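Phenylalanine--tRNA ligase beta subunit (Pyrococcus horikoshii, PDB 2CXI) forms, with the alpha subunit, the tetramer that uses ATP to charge tRNA(Phe) with phenylalanine, and carries the amino acid-editing domain in its N-terminal part. Local coordinates at residues Leu11-Gly16 / Ala255-Lys260; Glu127-Thr132 / Arg138-Gly143; Val231-Thr236 / Leu245-Met250; Val249-Leu254 / Glu274-Thr279. One frame throughout, in Å; residues are numbered along the deposited sequence.

Interaction 1: Leu11-Gly16 / Ala255-Lys260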
# COMPACT_ATOMS: atom_id res chain seq x y z
N LEU A 11 16.65 -40.92 -4.80
CA LEU A 11 16.29 -41.55 -3.53
C LEU A 11 17.44 -41.60 -2.54
O LEU A 11 17.28 -41.25 -1.34
CB LEU A 11 15.85 -43.00 -3.82
CG LEU A 11 14.42 -43.47 -4.08
CD1 LEU A 11 13.19 -42.63 -3.71
CD2 LEU A 11 14.25 -44.38 -5.30
N GLU A 12 18.61 -42.02 -3.02
CA GLU A 12 19.79 -42.15 -2.18
C GLU A 12 20.33 -40.80 -1.63
O GLU A 12 20.74 -40.76 -0.47
CB GLU A 12 20.88 -42.97 -2.91
CG GLU A 12 20.36 -44.41 -3.09
CD GLU A 12 21.25 -45.34 -3.90
OE1 GLU A 12 22.10 -44.87 -4.69
OE2 GLU A 12 21.07 -46.58 -3.71
N ARG A 13 20.31 -39.74 -2.42
CA ARG A 13 20.66 -38.40 -1.88
C ARG A 13 19.67 -37.98 -0.81
O ARG A 13 20.08 -37.42 0.21
CB ARG A 13 20.86 -37.33 -2.97
CG ARG A 13 19.64 -36.96 -3.81
CD ARG A 13 19.75 -35.60 -4.53
NE ARG A 13 18.66 -35.39 -5.47
CZ ARG A 13 18.70 -34.48 -6.45
NH1 ARG A 13 19.77 -33.70 -6.60
NH2 ARG A 13 17.67 -34.35 -7.27
N LEU A 14 18.39 -38.31 -0.99
CA LEU A 14 17.36 -37.98 -0.01
C LEU A 14 17.49 -38.79 1.30
O LEU A 14 17.40 -38.25 2.42
CB LEU A 14 15.96 -38.12 -0.65
CG LEU A 14 15.57 -37.11 -1.74
CD1 LEU A 14 14.33 -37.63 -2.47
CD2 LEU A 14 15.33 -35.71 -1.10
N ILE A 15 17.72 -40.10 1.18
CA ILE A 15 17.91 -40.95 2.35
C ILE A 15 19.28 -40.68 2.94
O ILE A 15 19.45 -40.78 4.14
CB ILE A 15 17.86 -42.46 1.93
CG1 ILE A 15 16.41 -42.80 1.46
CG2 ILE A 15 18.32 -43.33 3.08
CD1 ILE A 15 16.34 -44.00 0.52
N GLY A 16 20.25 -40.39 2.08
CA GLY A 16 21.60 -39.97 2.50
C GLY A 16 22.63 -41.11 2.41
O GLY A 16 23.78 -40.93 2.80
N ALA A 255 10.00 -29.65 1.44
CA ALA A 255 10.82 -29.55 2.66
C ALA A 255 11.92 -30.63 2.72
O ALA A 255 13.03 -30.39 3.24
CB ALA A 255 9.95 -29.59 3.90
N GLU A 256 11.64 -31.81 2.16
CA GLU A 256 12.67 -32.89 2.10
C GLU A 256 13.85 -32.54 1.22
O GLU A 256 14.93 -33.16 1.34
CB GLU A 256 12.09 -34.22 1.60
CG GLU A 256 11.13 -34.90 2.57
CD GLU A 256 11.78 -35.38 3.86
OE1 GLU A 256 12.84 -36.04 3.85
OE2 GLU A 256 11.22 -35.05 4.89
N ARG A 257 13.65 -31.59 0.31
CA ARG A 257 14.70 -31.04 -0.54
C ARG A 257 15.30 -29.72 0.03
O ARG A 257 15.95 -28.96 -0.69
CB ARG A 257 14.13 -30.77 -1.96
CG ARG A 257 13.40 -32.00 -2.54
CD ARG A 257 13.45 -32.08 -4.03
NE ARG A 257 12.94 -33.34 -4.60
CZ ARG A 257 13.68 -34.39 -4.90
NH1 ARG A 257 13.09 -35.46 -5.42
NH2 ARG A 257 14.98 -34.41 -4.66
N GLY A 258 15.06 -29.44 1.32
CA GLY A 258 15.67 -28.27 1.94
C GLY A 258 14.80 -27.01 1.81
O GLY A 258 15.19 -25.94 2.30
N GLY A 259 13.64 -27.13 1.16
CA GLY A 259 12.71 -25.99 1.04
C GLY A 259 12.23 -25.44 2.38
O GLY A 259 11.93 -26.18 3.33
N LYS A 260 12.13 -24.12 2.46
CA LYS A 260 11.60 -23.45 3.67
C LYS A 260 10.16 -23.03 3.41
O LYS A 260 9.90 -22.28 2.48
CB LYS A 260 12.54 -22.29 4.10
CG LYS A 260 13.99 -22.84 4.39
CD LYS A 260 14.98 -21.74 4.74
CE LYS A 260 16.39 -22.35 5.01
NZ LYS A 260 17.48 -21.40 4.53
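Leu14 CD2 meets the backbone of Glu256, 3.6 Å from its carbonyl O. Leu14 CD2 also lies 3.8 Å from Arg257 NH2. The other branch, Leu14 CD1, reaches Arg257 NH1 at 3.9 Å. Both leucine methyls are thus laid against the arginine head. Arg257 gets there with a chain extended from CG to NE and a guanidinium then turned nearly square to it (chi4 -94°). A Schellman motif ends helix 240-255 here: Gly259 N bonds back to Leu254 O, and Gly258, with positive phi, is the C-prime residue. The contact joins this helix end of the B3/4 domain to the N-terminal helix 8-15. Arg13 also comes close, with NH2 3.7 Å from Arg257 NH2. From a chi1 of 65° its extended chain carries the guanidinium across to Arg257, and the two guanidinium planes are 68° apart, so they do not stack. Asp10 bridges them, taking Arg13 NE on OD1 and Arg257 NH1 on OD2, which probably offsets the paired charges. With an alanine here in place of Leu14, the Arg257 guanidinium would probably lose its apolar support and be freer to turn. Asp115 pairs with Arg13 NH1, Glu63 with Arg257 NE, and Lys70 with Glu256.

Interaction 2: Glu127-Thr132 / Arg138-Gly143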
# COMPACT_ATOMS: atom_id res chain seq x y z
N GLU A 127 0.79 -34.39 -10.94
CA GLU A 127 -0.10 -35.18 -11.76
C GLU A 127 -0.70 -36.36 -11.01
O GLU A 127 -1.88 -36.64 -11.16
CB GLU A 127 0.62 -35.69 -13.02
CG GLU A 127 1.16 -34.58 -13.92
CD GLU A 127 2.15 -35.05 -15.01
OE1 GLU A 127 2.52 -36.26 -15.08
OE2 GLU A 127 2.57 -34.18 -15.81
N LYS A 128 0.11 -37.10 -10.26
CA LYS A 128 -0.42 -38.30 -9.55
C LYS A 128 -1.45 -37.91 -8.50
O LYS A 128 -2.49 -38.56 -8.37
CB LYS A 128 0.71 -39.09 -8.88
CG LYS A 128 1.77 -39.59 -9.85
CD LYS A 128 1.24 -40.69 -10.80
CE LYS A 128 2.22 -40.88 -11.95
NZ LYS A 128 1.85 -42.07 -12.82
N ILE A 129 -1.20 -36.83 -7.75
CA ILE A 129 -2.24 -36.39 -6.81
C ILE A 129 -3.54 -36.01 -7.54
O ILE A 129 -4.64 -36.43 -7.13
CB ILE A 129 -1.75 -35.20 -5.90
CG1 ILE A 129 -0.60 -35.69 -4.98
CG2 ILE A 129 -2.95 -34.65 -5.08
CD1 ILE A 129 0.00 -34.61 -4.15
N ALA A 130 -3.42 -35.22 -8.59
CA ALA A 130 -4.60 -34.77 -9.35
C ALA A 130 -5.37 -35.90 -10.00
O ALA A 130 -6.58 -35.85 -10.07
CB ALA A 130 -4.19 -33.75 -10.41
N LEU A 131 -4.67 -36.92 -10.49
CA LEU A 131 -5.36 -38.02 -11.17
C LEU A 131 -6.22 -38.85 -10.24
O LEU A 131 -7.42 -39.05 -10.51
CB LEU A 131 -4.36 -38.94 -11.89
CG LEU A 131 -4.81 -40.30 -12.46
CD1 LEU A 131 -5.82 -40.20 -13.58
CD2 LEU A 131 -3.53 -41.01 -12.95
N THR A 132 -5.59 -39.34 -9.17
CA THR A 132 -6.14 -40.34 -8.25
C THR A 132 -6.90 -39.71 -7.09
O THR A 132 -8.11 -39.87 -6.94
CB THR A 132 -4.96 -41.14 -7.62
OG1 THR A 132 -4.14 -41.69 -8.67
CG2 THR A 132 -5.46 -42.34 -6.90
N ARG A 138 -10.78 -32.82 -10.90
CA ARG A 138 -12.02 -32.13 -10.49
C ARG A 138 -11.98 -31.80 -9.02
O ARG A 138 -12.34 -30.69 -8.62
CB ARG A 138 -13.28 -32.94 -10.79
CG ARG A 138 -14.52 -32.11 -10.57
CD ARG A 138 -15.89 -32.85 -10.75
NE ARG A 138 -16.79 -32.03 -9.96
CZ ARG A 138 -17.01 -32.20 -8.67
NH1 ARG A 138 -16.44 -33.21 -8.00
NH2 ARG A 138 -17.79 -31.32 -8.04
N GLU A 139 -11.54 -32.77 -8.20
CA GLU A 139 -11.51 -32.58 -6.75
C GLU A 139 -10.25 -31.84 -6.26
O GLU A 139 -10.32 -31.14 -5.26
CB GLU A 139 -11.70 -33.92 -5.99
CG GLU A 139 -13.11 -34.44 -6.19
CD GLU A 139 -13.35 -35.83 -5.61
OE1 GLU A 139 -14.25 -36.54 -6.15
OE2 GLU A 139 -12.68 -36.22 -4.59
N VAL A 140 -9.13 -32.04 -6.96
CA VAL A 140 -7.84 -31.42 -6.60
C VAL A 140 -7.05 -31.18 -7.87
O VAL A 140 -6.77 -32.14 -8.63
CB VAL A 140 -6.97 -32.32 -5.64
CG1 VAL A 140 -5.58 -31.63 -5.40
CG2 VAL A 140 -7.64 -32.55 -4.33
N ALA A 141 -6.71 -29.91 -8.12
CA ALA A 141 -5.80 -29.54 -9.21
C ALA A 141 -4.67 -28.70 -8.60
O ALA A 141 -4.94 -27.86 -7.74
CB ALA A 141 -6.56 -28.74 -10.31
N ILE A 142 -3.44 -28.98 -8.99
CA ILE A 142 -2.28 -28.33 -8.37
C ILE A 142 -1.56 -27.55 -9.43
O ILE A 142 -1.19 -28.10 -10.50
CB ILE A 142 -1.30 -29.38 -7.72
CG1 ILE A 142 -2.04 -30.15 -6.62
CG2 ILE A 142 0.04 -28.70 -7.19
CD1 ILE A 142 -1.39 -31.54 -6.27
N GLY A 143 -1.32 -26.29 -9.13
CA GLY A 143 -0.40 -25.47 -9.95
C GLY A 143 0.91 -25.15 -9.19
O GLY A 143 0.90 -24.97 -7.94
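Ala130 CA lies 3.5 Å from Val140 O in a CA-H...O contact, bent to 135° at the hydrogen. The small alanine probably lets the strand carbonyl come this near. Ala130 and Ala141 are the nearest pair by CA position, with 5.4 Å between their CA atoms. Helix segment 127-132 and strand 140-143 run nearly antiparallel, at 162°, and their axes come within 7.2 Å. The chain leaves the helix, turns and comes back along it as a strand. The helix widens into a pi-type turn at 129-132.

Ile129 carries the side-chain part. Chi1 of -65°, measured to CG1, leaves CG2 opposite the backbone N, and CG2 meets two strand residues from this position. Val140 CG1 is 4.0 Å from Ile129 CG2. Ile142 CD1 comes closer to Ile129 CG2, at 3.7 Å, and also touches Ile129 CB. The two isoleucines cross at about a right angle, so the end of Ile142 presses on the branch point of Ile129.

Around this, Ile129 also packs on Ala246 and Val249 of helix 240-255. Val140 touches Ala246 too, and with Ile142 it touches Val235 of the antiparallel neighbour strand 231-237. This is consistent with both helices lying on one face of the B3/4 sheet.

Interaction 3: Val231-Thr236 / Leu245-Met250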
# COMPACT_ATOMS: atom_id res chain seq x y z
N VAL A 231 9.12 -21.29 -4.99
CA VAL A 231 7.95 -21.78 -5.71
C VAL A 231 6.68 -21.30 -5.02
O VAL A 231 6.59 -21.28 -3.78
CB VAL A 231 7.97 -23.35 -5.86
CG1 VAL A 231 8.27 -24.01 -4.60
CG2 VAL A 231 6.64 -23.87 -6.24
N PHE A 232 5.71 -20.92 -5.83
CA PHE A 232 4.39 -20.54 -5.36
C PHE A 232 3.45 -21.69 -5.80
O PHE A 232 3.42 -22.08 -6.99
CB PHE A 232 3.97 -19.17 -5.95
CG PHE A 232 2.54 -18.77 -5.62
CD1 PHE A 232 1.50 -18.91 -6.57
CD2 PHE A 232 2.22 -18.25 -4.34
CE1 PHE A 232 0.17 -18.55 -6.26
CE2 PHE A 232 0.88 -17.90 -4.03
CZ PHE A 232 -0.12 -18.04 -4.98
N ILE A 233 2.73 -22.26 -4.86
CA ILE A 233 1.86 -23.44 -5.19
C ILE A 233 0.40 -23.09 -4.96
O ILE A 233 0.07 -22.49 -3.93
CB ILE A 233 2.25 -24.66 -4.32
CG1 ILE A 233 3.74 -25.08 -4.50
CG2 ILE A 233 1.28 -25.90 -4.61
CD1 ILE A 233 4.28 -25.79 -3.23
N ASP A 234 -0.48 -23.44 -5.91
CA ASP A 234 -1.92 -23.26 -5.68
C ASP A 234 -2.60 -24.63 -5.76
O ASP A 234 -2.18 -25.48 -6.58
CB ASP A 234 -2.57 -22.25 -6.64
CG ASP A 234 -2.98 -22.87 -8.00
OD1 ASP A 234 -4.21 -23.00 -8.28
OD2 ASP A 234 -2.15 -23.26 -8.84
N VAL A 235 -3.60 -24.85 -4.93
CA VAL A 235 -4.41 -26.06 -5.05
C VAL A 235 -5.85 -25.65 -4.97
O VAL A 235 -6.24 -24.92 -4.05
CB VAL A 235 -4.16 -27.04 -3.89
CG1 VAL A 235 -4.81 -28.42 -4.23
CG2 VAL A 235 -2.63 -27.17 -3.56
N THR A 236 -6.63 -26.09 -5.96
CA THR A 236 -8.05 -25.76 -6.02
C THR A 236 -8.93 -27.01 -6.02
O THR A 236 -8.48 -28.10 -6.45
CB THR A 236 -8.39 -24.91 -7.25
OG1 THR A 236 -7.90 -25.56 -8.43
CG2 THR A 236 -7.66 -23.50 -7.20
N LEU A 245 -4.98 -31.16 2.31
CA LEU A 245 -4.18 -32.40 2.33
C LEU A 245 -3.16 -32.39 1.20
O LEU A 245 -1.97 -32.59 1.45
CB LEU A 245 -5.10 -33.63 2.25
CG LEU A 245 -4.45 -34.99 2.54
CD1 LEU A 245 -3.61 -35.51 1.33
CD2 LEU A 245 -3.69 -34.96 3.87
N ALA A 246 -3.64 -32.12 -0.02
CA ALA A 246 -2.80 -32.12 -1.21
C ALA A 246 -1.67 -31.05 -1.09
O ALA A 246 -0.48 -31.28 -1.40
CB ALA A 246 -3.67 -31.84 -2.42
N LEU A 247 -2.03 -29.88 -0.59
CA LEU A 247 -1.03 -28.81 -0.39
C LEU A 247 0.03 -29.27 0.62
O LEU A 247 1.24 -29.05 0.43
CB LEU A 247 -1.74 -27.56 0.16
CG LEU A 247 -0.82 -26.36 0.42
CD1 LEU A 247 -0.31 -25.79 -0.98
CD2 LEU A 247 -1.54 -25.27 1.26
N ASN A 248 -0.43 -29.90 1.71
CA ASN A 248 0.45 -30.40 2.72
C ASN A 248 1.43 -31.42 2.17
O ASN A 248 2.61 -31.38 2.51
CB ASN A 248 -0.34 -30.98 3.89
CG ASN A 248 -1.14 -29.89 4.69
OD1 ASN A 248 -1.99 -30.21 5.56
ND2 ASN A 248 -0.83 -28.65 4.44
N VAL A 249 0.93 -32.35 1.35
CA VAL A 249 1.80 -33.31 0.68
C VAL A 249 2.88 -32.57 -0.18
O VAL A 249 4.07 -32.86 -0.07
CB VAL A 249 0.95 -34.33 -0.14
CG1 VAL A 249 1.84 -35.15 -1.11
CG2 VAL A 249 0.15 -35.26 0.83
N MSE A 250 2.45 -31.63 -1.01
CA MSE A 250 3.37 -30.86 -1.90
C MSE A 250 4.46 -30.15 -1.11
O MSE A 250 5.64 -30.25 -1.46
CB MSE A 250 2.62 -29.80 -2.74
CG MSE A 250 1.68 -30.33 -3.81
SE MSE A 250 2.62 -31.47 -5.21
CE MSE A 250 4.23 -30.49 -5.46
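Val235 and Leu247 form the tight part of this contact. Val235 CG2 lies 3.7 Å from Leu247 CD1 and 3.8 Å from Leu247 CB. The leucine lies obliquely over the valine branch. Leu247 has its CG anti to the backbone N (chi1 180°), which swings CD1 off the helix to the strand. Leu247 CD1 also lies 4.0 Å from Ile233 CG2, so it meets two strand residues. The second branch of Val235, CG1, meets Ala246 CB at 4.0 Å. Val235 therefore spreads its two methyls over two successive helix residues, and the short side chain of Ala246 probably leaves room for one of them.

The looser side is at the other end. Ile233 CD1 is 4.4 Å from Met250 CB, a distant touch. Met250 is a selenomethionine in this crystal. This end does not face solvent: all five touching residues are buried, and Ile233 also packs on Val251 and Leu254 further along the helix.

Strand 231-237 and helix 240-255 run nearly antiparallel, at 155°. They begin a beta-alpha-beta crossover of the B3/4 domain. Helix 240-255 leads into strand 260-267, which is parallel to 231-237, with strand 103-110 between the two. The axes of the two segments come within 8.7 Å.

No hydrogen bond or charge pair crosses between the segments. Between them the hold is made by aliphatic carbons, so shape fit and exclusion of water probably account for most of it.

Interaction 4: Val249-Leu254 / Glu274-Thr279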
# COMPACT_ATOMS: atom_id res chain seq x y z
N VAL A 249 0.93 -32.35 1.35
CA VAL A 249 1.80 -33.31 0.68
C VAL A 249 2.88 -32.57 -0.18
O VAL A 249 4.07 -32.86 -0.07
CB VAL A 249 0.95 -34.33 -0.14
CG1 VAL A 249 1.84 -35.15 -1.11
CG2 VAL A 249 0.15 -35.26 0.83
N MSE A 250 2.45 -31.63 -1.01
CA MSE A 250 3.37 -30.86 -1.90
C MSE A 250 4.46 -30.15 -1.11
O MSE A 250 5.64 -30.25 -1.46
CB MSE A 250 2.62 -29.80 -2.74
CG MSE A 250 1.68 -30.33 -3.81
SE MSE A 250 2.62 -31.47 -5.21
CE MSE A 250 4.23 -30.49 -5.46
N VAL A 251 4.08 -29.38 -0.09
CA VAL A 251 5.09 -28.60 0.65
C VAL A 251 6.02 -29.45 1.52
O VAL A 251 7.18 -29.09 1.69
CB VAL A 251 4.44 -27.44 1.52
CG1 VAL A 251 3.53 -26.55 0.67
CG2 VAL A 251 3.66 -28.00 2.72
N THR A 252 5.52 -30.54 2.11
CA THR A 252 6.41 -31.41 2.87
C THR A 252 7.35 -32.20 1.96
O THR A 252 8.48 -32.46 2.35
CB THR A 252 5.67 -32.33 3.87
OG1 THR A 252 4.72 -33.16 3.19
CG2 THR A 252 4.80 -31.47 4.89
N ALA A 253 6.90 -32.54 0.75
CA ALA A 253 7.85 -33.14 -0.20
C ALA A 253 9.01 -32.17 -0.49
O ALA A 253 10.18 -32.56 -0.47
CB ALA A 253 7.13 -33.55 -1.48
N LEU A 254 8.68 -30.90 -0.73
CA LEU A 254 9.70 -29.87 -0.97
C LEU A 254 10.57 -29.55 0.24
O LEU A 254 11.78 -29.29 0.11
CB LEU A 254 9.05 -28.60 -1.59
CG LEU A 254 8.44 -28.74 -2.99
CD1 LEU A 254 7.78 -27.43 -3.48
CD2 LEU A 254 9.48 -29.25 -4.03
N GLU A 274 -4.90 -19.20 7.11
CA GLU A 274 -3.48 -19.14 6.87
C GLU A 274 -3.08 -20.52 6.36
O GLU A 274 -3.26 -21.52 7.07
CB GLU A 274 -2.75 -18.82 8.16
CG GLU A 274 -1.23 -18.77 7.99
CD GLU A 274 -0.46 -18.70 9.32
OE1 GLU A 274 -1.09 -18.55 10.40
OE2 GLU A 274 0.81 -18.84 9.30
N THR A 275 -2.55 -20.60 5.15
CA THR A 275 -2.13 -21.94 4.61
C THR A 275 -0.64 -21.97 4.23
O THR A 275 -0.09 -20.92 3.87
CB THR A 275 -3.02 -22.37 3.40
OG1 THR A 275 -2.82 -21.46 2.33
CG2 THR A 275 -4.53 -22.27 3.69
N PRO A 276 0.06 -23.13 4.28
CA PRO A 276 -0.47 -24.40 4.81
C PRO A 276 -0.55 -24.40 6.32
O PRO A 276 0.15 -23.63 7.01
CB PRO A 276 0.60 -25.44 4.38
CG PRO A 276 1.93 -24.61 4.44
CD PRO A 276 1.49 -23.23 3.92
N ASP A 277 -1.40 -25.25 6.84
CA ASP A 277 -1.44 -25.50 8.28
C ASP A 277 -0.90 -26.88 8.53
O ASP A 277 -1.57 -27.87 8.24
CB ASP A 277 -2.89 -25.43 8.73
CG ASP A 277 -3.07 -25.68 10.24
OD1 ASP A 277 -2.10 -25.99 10.98
OD2 ASP A 277 -4.20 -25.60 10.74
N LEU A 278 0.31 -26.96 9.09
CA LEU A 278 0.94 -28.26 9.30
C LEU A 278 0.92 -28.68 10.77
O LEU A 278 1.73 -29.50 11.19
CB LEU A 278 2.36 -28.22 8.77
CG LEU A 278 2.47 -28.04 7.24
CD1 LEU A 278 3.96 -28.03 6.91
CD2 LEU A 278 1.79 -29.17 6.43
N THR A 279 -0.02 -28.12 11.55
CA THR A 279 -0.24 -28.58 12.93
C THR A 279 -0.45 -30.11 12.95
O THR A 279 -1.34 -30.61 12.24
CB THR A 279 -1.51 -27.91 13.46
OG1 THR A 279 -1.33 -26.50 13.48
CG2 THR A 279 -1.79 -28.31 14.92
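With CG1 turned away from the carbonyl carbon (chi1 -53°), Val251 puts CG2 over the backbone, and this branch makes its contacts across to 274-279. Pro276 CG lies 4.2 Å from Val251 CG2, and Leu278 CD1 is equally far from it. On Thr252 it is OG1 that holds this place (chi1 59°). That turns OG1 back to Asn248 O of its own helix, which satisfies the hydroxyl, and leaves CG2 for the contact. Thr252 CG2 sits 4.1 Å from both Leu278 CD1 and Leu278 CD2. Thr252 and Leu278 lie alongside each other, pointing opposite ways.

A cis peptide bond precedes Pro276, where the chain leaves strand 272-275. Beyond it Asp277 forms an Asx turn. Asp277 OD1 accepts from Thr279 N at 3.0 Å and from Thr279 OG1 at 2.7 Å, the latter through its syn lone pair. Two donors thus grip one oxygen and tie down the turn that carries Leu278.

The contact joins helix 240-255 to the stretch between strands 272-275 and 281-286. Ile261 of strand 260-267 touches Val251, Pro276 and Leu278, and Tyr82 covers both Thr252 and Leu278.

Between the two segments the chemistry is apolar. Thr252 OG1 is bonded to Asn248 O one helical turn back, and Asp277 OD1 to Thr279, which leaves carbon to meet carbon. The distances, all above 4 Å, suggest an easy fit rather than a tight one.

From the N terminus, helix 8-15 opens the longest loop, which interaction 1 closes at 255-260. Interactions 2 and 3 lie wholly within that loop, one after the other: 127-132 with 138-143, then 231-236 with 245-250. Interaction 4 starts at 249-254, before interaction 1 closes, and ends at 274-279, so these two cross. Interactions 3 and 4 share Val249 and Met250. Strands 140-146 and 231-237 join interactions 2 and 3 by backbone bonds such as Gly143 N to Asp234 O. Helix 240-255 is the common element: it meets the sheet, helix 116-133 and the later turn, and its C-terminal end faces the N-terminal helix.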